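Local coordinates for protein IWS1 (Encephalitozoon cuniculi, PDB 2XPP) that probably acts as a transcription factor regulating RNA polymerase II, and may take part in both recruitment and post-recruitment steps of the TATA-binding protein, at residues Met94-Glu99 and Gln132-Glu137; Lys23-Asn28 and Pro72-Ser77; Leu7-Ser12 and Lys51-Ser56; Phe112-Pro117 and Ser126-Val131. All coordinates share one frame; numbering follows the deposited sequence.

Contact 1. Residues Met94-Glu99 and Gln132-Glu137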
loop_
_atom_site.group_PDB
_atom_site.type_symbol
_atom_site.label_atom_id
_atom_site.label_comp_id
_atom_site.label_asym_id
_atom_site.label_seq_id
_atom_site.Cartn_x
_atom_site.Cartn_y
_atom_site.Cartn_z
ATOM N N MET A 94 10.722 2.134 -3.374
ATOM C CA MET A 94 10.381 3.562 -3.513
ATOM C C MET A 94 11.013 4.456 -2.451
ATOM O O MET A 94 11.127 4.052 -1.274
ATOM C CB MET A 94 8.849 3.709 -3.475
ATOM C CG MET A 94 8.238 3.185 -4.732
ATOM S SD MET A 94 6.451 3.192 -4.553
ATOM C CE MET A 94 5.966 3.277 -6.260
ATOM N N LYS A 95 11.435 5.674 -2.852
ATOM C CA LYS A 95 12.037 6.611 -1.905
ATOM C C LYS A 95 10.906 7.365 -1.171
ATOM O O LYS A 95 10.624 8.523 -1.469
ATOM C CB LYS A 95 12.988 7.593 -2.607
ATOM C CG LYS A 95 14.210 6.894 -3.168
ATOM C CD LYS A 95 15.248 7.838 -3.742
ATOM C CE LYS A 95 16.390 7.048 -4.386
ATOM N NZ LYS A 95 17.487 7.906 -5.009
ATOM N N ILE A 96 10.343 6.679 -0.179
ATOM C CA ILE A 96 9.160 7.122 0.576
ATOM C C ILE A 96 9.553 7.871 1.837
ATOM O O ILE A 96 10.335 7.366 2.662
ATOM C CB ILE A 96 8.252 5.917 0.840
ATOM C CG1 ILE A 96 7.626 5.435 -0.489
ATOM C CG2 ILE A 96 7.177 6.263 1.828
ATOM C CD1 ILE A 96 6.931 4.041 -0.383
ATOM N N HIS A 97 9.018 9.071 1.993
ATOM C CA HIS A 97 9.434 9.927 3.077
ATOM C C HIS A 97 8.227 10.259 3.934
ATOM O O HIS A 97 7.093 9.902 3.600
ATOM C CB HIS A 97 10.132 11.201 2.550
ATOM C CG HIS A 97 11.365 10.918 1.726
ATOM N ND1 HIS A 97 12.268 9.919 2.038
ATOM C CD2 HIS A 97 11.820 11.484 0.583
ATOM C CE1 HIS A 97 13.235 9.897 1.135
ATOM N NE2 HIS A 97 12.989 10.840 0.243
ATOM N N LYS A 98 8.483 10.952 5.045
ATOM C CA LYS A 98 7.416 11.271 5.998
ATOM C C LYS A 98 6.119 11.796 5.372
ATOM O O LYS A 98 5.041 11.328 5.711
ATOM C CB LYS A 98 7.990 12.268 7.011
ATOM C CG LYS A 98 6.945 12.836 7.974
ATOM C CD LYS A 98 7.571 13.904 8.893
ATOM C CE LYS A 98 8.098 15.136 8.146
ATOM N NZ LYS A 98 9.582 15.073 7.890
ATOM N N GLU A 99 6.225 12.783 4.483
ATOM C CA GLU A 99 5.050 13.433 3.901
ATOM C C GLU A 99 4.226 12.491 3.064
ATOM O O GLU A 99 2.995 12.502 3.143
ATOM C CB GLU A 99 5.456 14.675 3.093
ATOM C CG GLU A 99 6.138 15.783 3.939
ATOM C CD GLU A 99 7.651 15.576 4.190
ATOM O OE1 GLU A 99 8.297 14.601 3.640
ATOM O OE2 GLU A 99 8.183 16.422 4.966
ATOM N N GLN A 132 10.012 -1.193 9.612
ATOM C CA GLN A 132 11.244 -0.746 10.248
ATOM C C GLN A 132 11.984 0.284 9.397
ATOM O O GLN A 132 12.604 1.166 9.955
ATOM C CB GLN A 132 12.161 -1.937 10.595
ATOM C CG GLN A 132 11.508 -2.762 11.735
ATOM C CD GLN A 132 10.899 -1.872 12.873
ATOM O OE1 GLN A 132 9.668 -1.768 12.992
ATOM N NE2 GLN A 132 11.764 -1.240 13.675
ATOM N N LYS A 133 11.936 0.141 8.072
ATOM C CA LYS A 133 12.566 1.115 7.167
ATOM C C LYS A 133 11.897 2.481 7.295
ATOM O O LYS A 133 12.577 3.522 7.477
ATOM C CB LYS A 133 12.412 0.660 5.714
ATOM C CG LYS A 133 13.076 1.636 4.691
ATOM C CD LYS A 133 12.923 1.067 3.261
ATOM C CE LYS A 133 13.493 2.026 2.233
ATOM N NZ LYS A 133 13.283 1.391 0.894
ATOM N N TRP A 134 10.584 2.478 7.186
ATOM C CA TRP A 134 9.804 3.737 7.276
ATOM C C TRP A 134 9.854 4.369 8.658
ATOM O O TRP A 134 9.698 5.604 8.786
ATOM C CB TRP A 134 8.371 3.492 6.883
ATOM C CG TRP A 134 8.234 3.124 5.430
ATOM C CD1 TRP A 134 9.191 3.240 4.455
ATOM C CD2 TRP A 134 7.085 2.564 4.814
ATOM N NE1 TRP A 134 8.683 2.765 3.244
ATOM C CE2 TRP A 134 7.398 2.340 3.451
ATOM C CE3 TRP A 134 5.821 2.198 5.284
ATOM C CZ2 TRP A 134 6.462 1.799 2.535
ATOM C CZ3 TRP A 134 4.893 1.660 4.364
ATOM C CH2 TRP A 134 5.232 1.473 3.013
ATOM N N THR A 135 10.057 3.553 9.707
ATOM C CA THR A 135 10.244 4.145 11.072
ATOM C C THR A 135 11.407 5.119 11.133
ATOM O O THR A 135 11.362 6.079 11.911
ATOM C CB THR A 135 10.330 3.065 12.188
ATOM O OG1 THR A 135 9.128 2.287 12.135
ATOM C CG2 THR A 135 10.527 3.703 13.588
ATOM N N ASN A 136 12.438 4.895 10.319
ATOM C CA ASN A 136 13.517 5.855 10.207
ATOM C C ASN A 136 13.048 7.253 9.853
ATOM O O ASN A 136 13.707 8.206 10.270
ATOM C CB ASN A 136 14.588 5.421 9.213
ATOM C CG ASN A 136 15.415 4.282 9.722
ATOM O OD1 ASN A 136 16.013 4.373 10.765
ATOM N ND2 ASN A 136 15.438 3.193 8.977
ATOM N N GLU A 137 11.965 7.374 9.077
ATOM C CA GLU A 137 11.416 8.696 8.688
ATOM C C GLU A 137 10.877 9.438 9.889
ATOM O O GLU A 137 10.800 10.688 9.900
ATOM C CB GLU A 137 10.354 8.564 7.597
ATOM C CG GLU A 137 10.845 7.821 6.359
ATOM C CD GLU A 137 12.037 8.489 5.660
ATOM O OE1 GLU A 137 12.012 9.720 5.476
ATOM O OE2 GLU A 137 13.001 7.768 5.288
HETATM O O HOH W 1 10.296 2.257 0.856
#
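Ile96 packs against the indole of Trp134, within the TFIIS N-terminal-like helical bundle. The contact joins the turn before helix 98-104 to the C-terminal part of helix 121-138. Ile96 CG2 is anti to its backbone N and lies 4.0 Å above the Trp134 ring plane, offset toward the rim. The other branch brings Ile96 CD1 to 3.7 Å from Trp134 CZ2. At the edge of the indole, in its plane, a water accepts from Trp134 NE1 at 2.9 Å. The same water accepts from Lys133 NZ and donates to Met94 O, so it bridges Trp134 and Lys133 to the Met94 carbonyl across the contact. Lys133 gets there with an extended chain. Leu101, Val106 and Val110 also pack on Trp134, as does an aromatic side chain of another protein chain. Nearer the surface, Glu137 bends at chi2 (-60°), which brings its CD to 3.6 Å from Ile96 O. Glu137 OE1 receives a weak hydrogen bond from His97 ND1 at 3.5 Å, with a bent N-H...O angle of 133°. Ring and carboxylate planes are 36° apart. His97 is the N-cap residue of helix 98-104. Lys95 O sits over the centre of the His97 ring, 3.7 Å above its plane.

Contact 2. Residues Lys23-Asn28 and Pro72-Ser77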
loop_
_atom_site.group_PDB
_atom_site.type_symbol
_atom_site.label_atom_id
_atom_site.label_comp_id
_atom_site.label_asym_id
_atom_site.label_seq_id
_atom_site.Cartn_x
_atom_site.Cartn_y
_atom_site.Cartn_z
ATOM N N LYS A 23 -13.765 -1.825 -9.480
ATOM C CA LYS A 23 -14.481 -2.936 -10.183
ATOM C C LYS A 23 -14.389 -4.221 -9.370
ATOM O O LYS A 23 -15.395 -4.956 -9.280
ATOM C CB LYS A 23 -13.920 -3.158 -11.572
ATOM C CG LYS A 23 -14.832 -3.979 -12.559
ATOM C CD LYS A 23 -14.465 -3.589 -14.016
ATOM C CE LYS A 23 -14.554 -2.024 -14.204
ATOM N NZ LYS A 23 -13.495 -1.300 -15.056
ATOM N N ASP A 24 -13.229 -4.464 -8.751
ATOM C CA ASP A 24 -13.037 -5.715 -7.997
ATOM C C ASP A 24 -13.877 -5.598 -6.745
ATOM O O ASP A 24 -14.575 -6.547 -6.364
ATOM C CB ASP A 24 -11.555 -5.931 -7.625
ATOM C CG ASP A 24 -10.806 -6.785 -8.629
ATOM O OD1 ASP A 24 -11.361 -7.156 -9.699
ATOM O OD2 ASP A 24 -9.628 -7.103 -8.290
ATOM N N ASN A 25 -13.876 -4.407 -6.135
ATOM C CA ASN A 25 -14.676 -4.260 -4.926
ATOM C C ASN A 25 -16.183 -4.391 -5.169
ATOM O O ASN A 25 -16.887 -5.032 -4.379
ATOM C CB ASN A 25 -14.279 -3.003 -4.133
ATOM C CG ASN A 25 -12.961 -3.197 -3.374
ATOM O OD1 ASN A 25 -12.438 -4.293 -3.274
ATOM N ND2 ASN A 25 -12.434 -2.118 -2.830
ATOM N N ALA A 26 -16.677 -3.793 -6.246
ATOM C CA ALA A 26 -18.058 -3.904 -6.666
ATOM C C ALA A 26 -18.411 -5.354 -6.972
ATOM O O ALA A 26 -19.512 -5.832 -6.626
ATOM C CB ALA A 26 -18.284 -3.055 -7.935
ATOM N N ASN A 27 -17.484 -6.043 -7.644
ATOM C CA ASN A 27 -17.753 -7.452 -7.975
ATOM C C ASN A 27 -17.767 -8.300 -6.699
ATOM O O ASN A 27 -18.552 -9.231 -6.599
ATOM C CB ASN A 27 -16.760 -8.003 -9.022
ATOM C CG ASN A 27 -17.034 -7.440 -10.449
ATOM O OD1 ASN A 27 -18.108 -6.900 -10.711
ATOM N ND2 ASN A 27 -16.063 -7.590 -11.370
ATOM N N ASN A 28 -16.883 -8.005 -5.742
ATOM C CA ASN A 28 -16.924 -8.770 -4.487
ATOM C C ASN A 28 -18.271 -8.617 -3.771
ATOM O O ASN A 28 -18.849 -9.588 -3.302
ATOM C CB ASN A 28 -15.735 -8.381 -3.610
ATOM C CG ASN A 28 -15.739 -9.039 -2.286
ATOM O OD1 ASN A 28 -16.203 -8.479 -1.291
ATOM N ND2 ASN A 28 -15.208 -10.227 -2.245
ATOM N N PRO A 72 -8.302 -4.871 2.813
ATOM C CA PRO A 72 -9.293 -5.964 2.680
ATOM C C PRO A 72 -10.377 -5.616 1.658
ATOM O O PRO A 72 -10.717 -4.443 1.460
ATOM C CB PRO A 72 -9.948 -6.045 4.061
ATOM C CG PRO A 72 -8.974 -5.310 4.976
ATOM C CD PRO A 72 -8.308 -4.278 4.166
ATOM N N LEU A 73 -10.880 -6.646 1.034
ATOM C CA LEU A 73 -12.121 -6.557 0.263
ATOM C C LEU A 73 -13.351 -6.229 1.149
ATOM O O LEU A 73 -13.311 -6.408 2.383
ATOM C CB LEU A 73 -12.369 -7.884 -0.470
ATOM C CG LEU A 73 -11.451 -7.834 -1.691
ATOM C CD1 LEU A 73 -10.051 -8.386 -1.416
ATOM C CD2 LEU A 73 -12.084 -8.419 -2.918
ATOM N N PRO A 74 -14.465 -5.748 0.526
ATOM C CA PRO A 74 -15.672 -5.461 1.289
ATOM C C PRO A 74 -16.175 -6.583 2.213
ATOM O O PRO A 74 -16.818 -6.307 3.245
ATOM C CB PRO A 74 -16.719 -5.102 0.197
ATOM C CG PRO A 74 -15.878 -4.594 -0.928
ATOM C CD PRO A 74 -14.638 -5.458 -0.912
ATOM N N ASP A 75 -15.912 -7.840 1.870
ATOM C CA ASP A 75 -16.374 -8.972 2.665
ATOM C C ASP A 75 -15.349 -9.408 3.732
ATOM O O ASP A 75 -15.503 -10.470 4.348
ATOM C CB ASP A 75 -16.751 -10.155 1.760
ATOM C CG ASP A 75 -15.527 -10.780 1.062
ATOM O OD1 ASP A 75 -14.392 -10.285 1.216
ATOM O OD2 ASP A 75 -15.733 -11.741 0.293
ATOM N N LYS A 76 -14.354 -8.556 3.972
ATOM C CA LYS A 76 -13.268 -8.778 4.964
ATOM C C LYS A 76 -12.149 -9.686 4.488
ATOM O O LYS A 76 -11.116 -9.834 5.200
ATOM C CB LYS A 76 -13.790 -9.350 6.285
ATOM C CG LYS A 76 -14.791 -8.443 6.976
ATOM C CD LYS A 76 -15.219 -8.967 8.358
ATOM C CE LYS A 76 -16.375 -9.858 8.289
ATOM N NZ LYS A 76 -16.650 -10.425 9.648
ATOM N N SER A 77 -12.314 -10.290 3.320
ATOM C CA SER A 77 -11.244 -11.149 2.805
ATOM C C SER A 77 -10.017 -10.341 2.351
ATOM O O SER A 77 -10.115 -9.155 2.099
ATOM C CB SER A 77 -11.725 -12.026 1.645
ATOM O OG SER A 77 -12.101 -11.239 0.535
HETATM O O HOH W 2 -9.988 -2.692 -0.866
#
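Asn25 and Leu73 bring the two backbones closest, with CA atoms 6.2 Å apart. Residues 23-28 are regular helix. Residues 72-77 form a loop with a type I beta turn from Leu73 to Lys76. The side chains of Asn25 and Asn28, one helical turn apart, meet this loop. Asn28 CG is anti to the backbone N (chi1 176°), and the amide reaches Asp75 at about a right angle to its carboxylate. Asn28 ND2 donates to Asp75 OD2 at 3.0 Å. The bond is fairly straight (161°), but it meets the oxygen from above the carboxylate plane. Asn28 OD1 takes a weak bond from Asp75 N at 3.2 Å. The other oxygen, Asp75 OD1, accepts from Ser77 N in an Asx turn and from Ser77 OG at 2.6 Å through its syn lone pair. This double grip holds the carboxylate that faces Asn28. Pro74 CD sits 3.4 Å from both Asn25 OD1 and Asn28 OD1, and Leu73 CD2 is 3.7 Å from Asn28 CB. The contact lies at the surface. It joins the C-terminal part of helix 5-30 to the loop between helix 62-70 and helix 81-92, where Leu73 also packs on Pro79.

Contact 3. Residues Leu7-Ser12 and Lys51-Ser56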
loop_
_atom_site.group_PDB
_atom_site.type_symbol
_atom_site.label_atom_id
_atom_site.label_comp_id
_atom_site.label_asym_id
_atom_site.label_seq_id
_atom_site.Cartn_x
_atom_site.Cartn_y
_atom_site.Cartn_z
ATOM N N LEU A 7 3.828 13.527 -15.876
ATOM C CA LEU A 7 2.582 13.628 -15.096
ATOM C C LEU A 7 1.376 12.942 -15.759
ATOM O O LEU A 7 0.586 12.280 -15.058
ATOM C CB LEU A 7 2.279 15.095 -14.690
ATOM C CG LEU A 7 3.196 15.565 -13.524
ATOM C CD1 LEU A 7 3.099 17.040 -13.344
ATOM C CD2 LEU A 7 3.002 14.837 -12.150
ATOM N N GLU A 8 1.254 13.028 -17.080
ATOM C CA GLU A 8 0.152 12.389 -17.787
ATOM C C GLU A 8 0.255 10.886 -17.617
ATOM O O GLU A 8 -0.751 10.192 -17.394
ATOM C CB GLU A 8 0.161 12.770 -19.257
ATOM C CG GLU A 8 -0.266 14.208 -19.498
ATOM C CD GLU A 8 0.125 14.772 -20.882
ATOM O OE1 GLU A 8 0.557 14.010 -21.788
ATOM O OE2 GLU A 8 -0.016 15.999 -21.071
ATOM N N ILE A 9 1.478 10.370 -17.734
ATOM C CA ILE A 9 1.675 8.924 -17.545
ATOM C C ILE A 9 1.290 8.495 -16.129
ATOM O O ILE A 9 0.591 7.514 -15.933
ATOM C CB ILE A 9 3.121 8.461 -17.935
ATOM C CG1 ILE A 9 3.302 8.579 -19.440
ATOM C CG2 ILE A 9 3.314 6.978 -17.488
ATOM C CD1 ILE A 9 4.718 8.738 -19.906
ATOM N N SER A 10 1.724 9.260 -15.137
ATOM C CA SER A 10 1.485 8.874 -13.762
ATOM C C SER A 10 -0.001 8.972 -13.447
ATOM O O SER A 10 -0.559 8.072 -12.798
ATOM C CB SER A 10 2.307 9.742 -12.810
ATOM O OG SER A 10 3.697 9.562 -13.042
ATOM N N ARG A 11 -0.657 10.031 -13.920
ATOM C CA ARG A 11 -2.107 10.183 -13.698
ATOM C C ARG A 11 -2.908 9.065 -14.367
ATOM O O ARG A 11 -3.862 8.559 -13.779
ATOM C CB ARG A 11 -2.587 11.556 -14.158
ATOM C CG ARG A 11 -2.085 12.646 -13.221
ATOM C CD ARG A 11 -2.365 14.093 -13.658
ATOM N NE ARG A 11 -1.714 14.987 -12.682
ATOM C CZ ARG A 11 -1.320 16.239 -12.896
ATOM N NH1 ARG A 11 -1.468 16.803 -14.095
ATOM N NH2 ARG A 11 -0.728 16.932 -11.909
ATOM N N SER A 12 -2.509 8.670 -15.577
ATOM C CA SER A 12 -3.116 7.503 -16.267
ATOM C C SER A 12 -2.996 6.168 -15.483
ATOM O O SER A 12 -3.983 5.431 -15.333
ATOM C CB SER A 12 -2.543 7.378 -17.690
ATOM O OG SER A 12 -2.914 6.137 -18.286
ATOM N N LYS A 51 12.134 3.848 -12.259
ATOM C CA LYS A 51 12.816 4.920 -11.528
ATOM C C LYS A 51 12.503 6.293 -12.130
ATOM O O LYS A 51 12.426 7.279 -11.393
ATOM C CB LYS A 51 14.334 4.685 -11.496
ATOM C CG LYS A 51 14.746 3.415 -10.695
ATOM C CD LYS A 51 14.199 3.402 -9.272
ATOM C CE LYS A 51 14.905 2.366 -8.429
ATOM N NZ LYS A 51 14.102 2.123 -7.207
ATOM N N ALA A 52 12.267 6.347 -13.436
ATOM C CA ALA A 52 12.013 7.644 -14.091
ATOM C C ALA A 52 10.612 8.150 -13.706
ATOM O O ALA A 52 10.396 9.365 -13.630
ATOM C CB ALA A 52 12.114 7.526 -15.571
ATOM N N LEU A 53 9.688 7.228 -13.469
ATOM C CA LEU A 53 8.306 7.615 -13.099
ATOM C C LEU A 53 8.114 7.852 -11.602
ATOM O O LEU A 53 7.079 8.393 -11.154
ATOM C CB LEU A 53 7.307 6.553 -13.524
ATOM C CG LEU A 53 6.932 6.350 -14.978
ATOM C CD1 LEU A 53 5.877 5.246 -14.996
ATOM C CD2 LEU A 53 6.382 7.630 -15.567
ATOM N N GLN A 54 9.097 7.431 -10.809
ATOM C CA GLN A 54 8.852 7.267 -9.370
ATOM C C GLN A 54 8.401 8.522 -8.651
ATOM O O GLN A 54 7.416 8.503 -7.870
ATOM C CB GLN A 54 10.085 6.691 -8.655
ATOM C CG GLN A 54 9.770 6.362 -7.189
ATOM C CD GLN A 54 10.841 5.507 -6.550
ATOM O OE1 GLN A 54 11.596 6.002 -5.702
ATOM N NE2 GLN A 54 10.958 4.222 -7.001
ATOM N N GLU A 55 9.134 9.608 -8.850
ATOM C CA GLU A 55 8.794 10.828 -8.137
ATOM C C GLU A 55 7.438 11.371 -8.539
ATOM O O GLU A 55 6.724 11.874 -7.694
ATOM C CB GLU A 55 9.828 11.908 -8.365
ATOM C CG GLU A 55 11.058 11.774 -7.474
ATOM C CD GLU A 55 10.708 11.730 -5.972
ATOM O OE1 GLU A 55 10.249 12.742 -5.398
ATOM O OE2 GLU A 55 10.900 10.667 -5.378
ATOM N N SER A 56 7.123 11.311 -9.833
ATOM C CA SER A 56 5.819 11.761 -10.322
ATOM C C SER A 56 4.715 10.917 -9.729
ATOM O O SER A 56 3.686 11.441 -9.299
ATOM C CB SER A 56 5.721 11.670 -11.839
ATOM O OG SER A 56 6.590 12.584 -12.451
#
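Ser10 and Ser56 make the tight part of this contact, between the start of helix 5-30 and the short helix 54-59. Ser10 OG lies 3.2 Å from Ser56 CB, and the two CB atoms are 4.0 Å apart. The hydroxyl of Ser10 is anti to its carbonyl carbon (chi1 -62°). There it hydrogen-bonds to Val6 O, one turn back in its own helix, and the Val6 side chain touches both Leu53 and Ser56. The polar end of Ser10 is thus satisfied within helix 5-30 while it is pressed against the carbon of Ser56. Ser10 and Ser56 are both small. The nearest CA atoms, of Leu7 and Ser56, are 6.1 Å apart.

The outer side is more open to solvent, and its contacts are between carbons. Ile9 is exposed to solvent and meets Leu53, which is only partly covered. The two side chains cross at about a right angle. Ile9 CG2, the branch anti to the backbone N, does the touching: it lies 3.7 Å from Leu53 CD2 and 4.0 Å from Leu53 CD1. Leu7 approaches more loosely, with CD2 4.2 Å from Ser56 CB. Leu7 CB lies over the centre of one face of the Arg11 guanidinium, and Arg11 NE forms a salt bridge with Glu60 beyond the short helix.

The contact thus sets helix 54-59 against the first turns of helix 5-30. Pointing away from that helix, Gln54 OE1 accepts a hydrogen bond from Lys95 N in the segment between helix 81-92 and helix 98-104.

Contact 4. Residues Phe112-Pro117 and Ser126-Val131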
loop_
_atom_site.group_PDB
_atom_site.type_symbol
_atom_site.label_atom_id
_atom_site.label_comp_id
_atom_site.label_asym_id
_atom_site.label_seq_id
_atom_site.Cartn_x
_atom_site.Cartn_y
_atom_site.Cartn_z
ATOM N N PHE A 112 -0.568 -3.436 9.471
ATOM C CA PHE A 112 -1.452 -4.558 9.697
ATOM C C PHE A 112 -0.860 -5.872 9.149
ATOM O O PHE A 112 -0.935 -6.923 9.802
ATOM C CB PHE A 112 -2.844 -4.297 9.106
ATOM C CG PHE A 112 -3.750 -5.496 9.241
ATOM C CD1 PHE A 112 -4.174 -5.940 10.510
ATOM C CD2 PHE A 112 -4.107 -6.194 8.119
ATOM C CE1 PHE A 112 -5.002 -7.098 10.630
ATOM C CE2 PHE A 112 -4.911 -7.341 8.220
ATOM C CZ PHE A 112 -5.340 -7.789 9.458
ATOM N N TYR A 113 -0.235 -5.809 7.976
ATOM C CA TYR A 113 0.356 -6.999 7.397
ATOM C C TYR A 113 1.405 -7.555 8.345
ATOM O O TYR A 113 1.533 -8.785 8.447
ATOM C CB TYR A 113 0.995 -6.700 6.054
ATOM C CG TYR A 113 0.028 -6.707 4.873
ATOM C CD1 TYR A 113 0.442 -7.243 3.642
ATOM C CD2 TYR A 113 -1.276 -6.172 4.963
ATOM C CE1 TYR A 113 -0.426 -7.254 2.514
ATOM C CE2 TYR A 113 -2.155 -6.200 3.832
ATOM C CZ TYR A 113 -1.708 -6.752 2.636
ATOM O OH TYR A 113 -2.506 -6.794 1.513
ATOM N N SER A 114 2.146 -6.668 9.013
ATOM C CA SER A 114 3.248 -7.084 9.893
ATOM C C SER A 114 2.754 -7.795 11.154
ATOM O O SER A 114 3.537 -8.489 11.819
ATOM C CB SER A 114 4.168 -5.905 10.255
ATOM O OG SER A 114 3.619 -4.994 11.232
ATOM N N ILE A 115 1.469 -7.636 11.480
ATOM C CA ILE A 115 0.934 -8.207 12.735
ATOM C C ILE A 115 -0.204 -9.203 12.529
ATOM O O ILE A 115 -0.671 -9.844 13.493
ATOM C CB ILE A 115 0.525 -7.107 13.738
ATOM C CG1 ILE A 115 -0.626 -6.253 13.184
ATOM C CG2 ILE A 115 1.731 -6.229 14.111
ATOM C CD1 ILE A 115 -1.396 -5.502 14.258
ATOM N N ASN A 116 -0.637 -9.364 11.285
ATOM C CA ASN A 116 -1.802 -10.201 10.967
ATOM C C ASN A 116 -1.488 -11.684 11.197
ATOM O O ASN A 116 -0.648 -12.233 10.500
ATOM C CB ASN A 116 -2.223 -9.941 9.515
ATOM C CG ASN A 116 -3.373 -10.819 9.060
ATOM O OD1 ASN A 116 -3.917 -11.627 9.840
ATOM N ND2 ASN A 116 -3.750 -10.674 7.804
ATOM N N PRO A 117 -2.179 -12.353 12.160
ATOM C CA PRO A 117 -1.815 -13.765 12.410
ATOM C C PRO A 117 -2.115 -14.721 11.255
ATOM O O PRO A 117 -1.458 -15.767 11.116
ATOM C CB PRO A 117 -2.612 -14.142 13.670
ATOM C CG PRO A 117 -3.619 -13.065 13.861
ATOM C CD PRO A 117 -3.115 -11.825 13.163
ATOM N N SER A 126 8.299 -9.500 5.417
ATOM C CA SER A 126 8.470 -8.388 4.440
ATOM C C SER A 126 7.863 -7.092 4.949
ATOM O O SER A 126 8.485 -6.038 4.864
ATOM C CB SER A 126 7.886 -8.699 3.038
ATOM O OG SER A 126 8.646 -9.761 2.473
ATOM N N ALA A 127 6.645 -7.179 5.492
ATOM C CA ALA A 127 5.965 -5.997 6.010
ATOM C C ALA A 127 6.739 -5.414 7.217
ATOM O O ALA A 127 6.826 -4.203 7.376
ATOM C CB ALA A 127 4.528 -6.377 6.451
ATOM N N LYS A 128 7.201 -6.284 8.090
ATOM C CA LYS A 128 7.953 -5.842 9.286
ATOM C C LYS A 128 9.167 -5.043 8.856
ATOM O O LYS A 128 9.486 -3.991 9.428
ATOM C CB LYS A 128 8.365 -7.024 10.143
ATOM C CG LYS A 128 7.266 -7.482 11.057
ATOM C CD LYS A 128 7.737 -8.512 12.064
ATOM C CE LYS A 128 6.550 -8.985 12.908
ATOM N NZ LYS A 128 6.179 -7.972 13.980
ATOM N N ALA A 129 9.883 -5.552 7.843
ATOM C CA ALA A 129 11.082 -4.860 7.394
ATOM C C ALA A 129 10.748 -3.472 6.788
ATOM O O ALA A 129 11.483 -2.467 6.978
ATOM C CB ALA A 129 11.811 -5.751 6.373
ATOM N N LEU A 130 9.631 -3.405 6.074
ATOM C CA LEU A 130 9.195 -2.168 5.485
ATOM C C LEU A 130 8.784 -1.173 6.605
ATOM O O LEU A 130 9.126 0.025 6.549
ATOM C CB LEU A 130 8.022 -2.473 4.554
ATOM C CG LEU A 130 7.625 -1.453 3.539
ATOM C CD1 LEU A 130 8.838 -0.983 2.684
ATOM C CD2 LEU A 130 6.554 -2.107 2.612
ATOM N N VAL A 131 8.081 -1.663 7.636
ATOM C CA VAL A 131 7.740 -0.801 8.793
ATOM C C VAL A 131 9.029 -0.308 9.425
ATOM O O VAL A 131 9.166 0.868 9.778
ATOM C CB VAL A 131 6.865 -1.538 9.866
ATOM C CG1 VAL A 131 6.701 -0.726 11.183
ATOM C CG2 VAL A 131 5.511 -1.867 9.321
HETATM O O HOH W 3 5.263 -5.446 13.453
#
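Ser114 and Ala127 mark the closest approach of the two helices, with CA atoms 4.9 Å apart; residues 112-115 are in the last part of helix 106-115, and 126-131 run through the middle of helix 121-138. The methyl of Ala127 allows this close approach. Its CB lies 3.5 Å from Ser114 N and 3.6 Å from Tyr113 CB. The phenol of Tyr113 leads away from the contact, and its OH hydrogen-bonds to Leu70 O. Ser114 CB packs on the aliphatic part of Lys128, 3.6 Å from its CG. Helix 106-115 and helix 121-138 follow each other in the chain, joined by a short loop, and form part of the TFIIS N-terminal-like helical bundle. Val110, one turn before Ser114, continues the seam by touching Ala127, Leu130 and Val131. The Ser114 hydroxyl sits between the backbone N and the carbonyl carbon (chi1 75°), where it hydrogen-bonds to Tyr111 O. A water also donates to Ser114 OG, at 2.8 Å. Lys128 is stretched as far as CE, which lies 3.2 Å from Ser114 O. A bend at chi4 (-78°) then places NZ, which donates to the same water at 2.7 Å. The water therefore links the buried serine to the exposed lysine. Val131 CG2 lies 4.1 Å from Ser114 OG, and Val131 also packs on an aromatic side chain of another protein chain.

How the contacts relate
From the N terminus, helix 5-30 enters contact 3 near its start and contact 2 near its end. Contact 2 opens at residues 23-28, inside the loop that contact 3 closes at 51-56, and closes only at 72-77, so the two loops cross. Together they tie the long first helix to helix 54-59 at one place and to the loop before helix 81-92 at another. The centres of contacts 2 and 3 are 27 Å apart. Contact 1 opens later, at residues 94-99. Contact 4 is nested inside its loop, and both share helix 121-138, where their segments adjoin. Contacts 1 and 3 also touch, between the segment 94-99 and helix 54-59. Contacts 1 and 2 lie on opposite sides of the chain's centre.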